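Local coordinates for protein ubiquitin-conjugating enzyme (Plasmodium vivax, PDB 2FO3) that probably accepts activated ubiquitin from an E1 enzyme and passes it on, acting as an E2 ubiquitin-conjugating enzyme through this UBC domain, at residues 57-62 against 107-112. Numbering follows the deposited sequence. Where two conformers were deposited one is given.
Sequences LKIIFP and GLVLSI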
# COMPACT_ATOMS: atom_id res chain seq x y z
N LEU A 57 2.91 -4.56 3.19
CA LEU A 57 3.24 -3.45 2.32
C LEU A 57 3.75 -2.29 3.17
O LEU A 57 3.04 -1.79 4.10
CB LEU A 57 1.94 -3.05 1.60
CG LEU A 57 1.77 -2.44 0.22
CD1 LEU A 57 2.50 -3.22 -0.88
CD2 LEU A 57 0.25 -2.38 -0.09
N LYS A 58 4.95 -1.84 2.88
CA LYS A 58 5.50 -0.68 3.59
C LYS A 58 5.20 0.59 2.79
O LYS A 58 5.42 0.62 1.57
CB LYS A 58 6.98 -0.81 3.86
CG LYS A 58 7.50 0.35 4.68
CD LYS A 58 8.78 -0.05 5.45
CE LYS A 58 9.68 1.15 5.64
NZ LYS A 58 10.99 0.76 6.32
N ILE A 59 4.72 1.61 3.48
CA ILE A 59 4.32 2.87 2.89
C ILE A 59 5.08 4.01 3.53
O ILE A 59 4.99 4.22 4.72
CB ILE A 59 2.79 3.10 2.98
CG1 ILE A 59 2.02 1.98 2.24
CG2 ILE A 59 2.42 4.47 2.36
CD1 ILE A 59 0.53 1.93 2.63
N ILE A 60 5.87 4.72 2.72
CA ILE A 60 6.64 5.85 3.24
C ILE A 60 6.18 7.15 2.62
O ILE A 60 6.21 7.31 1.38
CB ILE A 60 8.16 5.68 2.96
CG1 ILE A 60 8.65 4.31 3.45
CG2 ILE A 60 8.96 6.84 3.59
CD1 ILE A 60 9.95 3.88 2.88
N PHE A 61 5.78 8.08 3.47
CA PHE A 61 5.37 9.41 3.00
C PHE A 61 6.58 10.35 2.96
O PHE A 61 7.17 10.65 4.01
CB PHE A 61 4.34 10.01 3.92
CG PHE A 61 3.09 9.21 4.03
CD1 PHE A 61 2.02 9.42 3.14
CD2 PHE A 61 2.97 8.22 5.01
CE1 PHE A 61 0.85 8.66 3.25
CE2 PHE A 61 1.79 7.44 5.11
CZ PHE A 61 0.75 7.67 4.23
N PRO A 62 6.97 10.80 1.73
CA PRO A 62 8.10 11.70 1.59
C PRO A 62 7.77 13.10 2.09
O PRO A 62 6.59 13.45 2.29
CB PRO A 62 8.37 11.69 0.07
CG PRO A 62 7.02 11.45 -0.53
CD PRO A 62 6.37 10.45 0.42
N GLY A 107 -7.22 3.67 -1.36
CA GLY A 107 -7.44 3.38 -2.79
C GLY A 107 -6.17 2.87 -3.48
O GLY A 107 -6.25 2.00 -4.36
N LEU A 108 -5.02 3.41 -3.08
CA LEU A 108 -3.75 2.94 -3.62
C LEU A 108 -3.54 1.46 -3.29
O LEU A 108 -3.24 0.67 -4.17
CB LEU A 108 -2.61 3.80 -3.07
CG LEU A 108 -1.20 3.35 -3.39
CD1 LEU A 108 -0.98 3.44 -4.90
CD2 LEU A 108 -0.21 4.20 -2.62
N VAL A 109 -3.73 1.10 -2.01
CA VAL A 109 -3.63 -0.28 -1.56
C VAL A 109 -4.67 -1.16 -2.25
O VAL A 109 -4.38 -2.27 -2.68
CB VAL A 109 -3.72 -0.35 0.01
CG1 VAL A 109 -3.81 -1.81 0.48
CG2 VAL A 109 -2.48 0.41 0.66
N LEU A 110 -5.91 -0.67 -2.37
CA LEU A 110 -6.92 -1.47 -3.08
C LEU A 110 -6.53 -1.74 -4.56
O LEU A 110 -6.76 -2.83 -5.08
CB LEU A 110 -8.31 -0.84 -2.96
CG LEU A 110 -9.53 -1.69 -3.25
CD1 LEU A 110 -9.66 -2.90 -2.28
CD2 LEU A 110 -10.74 -0.80 -3.17
N SER A 111 -5.96 -0.74 -5.22
CA SER A 111 -5.46 -0.93 -6.60
C SER A 111 -4.35 -1.97 -6.69
O SER A 111 -4.25 -2.71 -7.68
CB SER A 111 -4.99 0.39 -7.20
OG SER A 111 -6.08 1.30 -7.31
N ILE A 112 -3.51 -2.04 -5.66
CA ILE A 112 -2.43 -3.04 -5.60
C ILE A 112 -3.06 -4.40 -5.43
O ILE A 112 -2.70 -5.34 -6.11
CB ILE A 112 -1.40 -2.74 -4.44
CG1 ILE A 112 -0.60 -1.45 -4.78
CG2 ILE A 112 -0.49 -3.99 -4.15
CD1 ILE A 112 0.10 -0.78 -3.56
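L57 and I59 of strand 54-60 face V109 and I112 of helix 105-116, the short strand and helix axes running roughly antiparallel at 146° with a closest approach of 11.5 Å. The nearest CA atoms across the two segments are those of L57 and V109, 8.5 Å apart, and only side chains bridge the gap. L57 makes its closest contacts through CD2, which meets CD1 of I112 tip to tip at 3.8 Å and lies 4.0 Å from CG2 of V109, so this branch touches side chains from two successive turns of the helix. L57 and V109 pass each other in opposite directions, CD2 of L57 also grazing CG1 of V109. In I59 the CG1 arm stands anti to the carbonyl carbon (chi1 -60°) and continues extended (chi2 164°), carrying CD1 across V109, 3.9 Å from its CG2. That valine methyl thus touches both strand residues. All four side chains are buried, and no hydrogen bond crosses between the segments. F74 of strand 71-74 touches both L57 and I112, while V40 of strand 37-43 touches I59 and V109, so the neighbouring strands extend the same apolar layer. F18 of helix 10-20 also packs on V109. Close to the centre of the chain, this is part of the hydrophobic core of the UBC fold, where the helix following the active-site region lies against one face of the four-stranded antiparallel sheet.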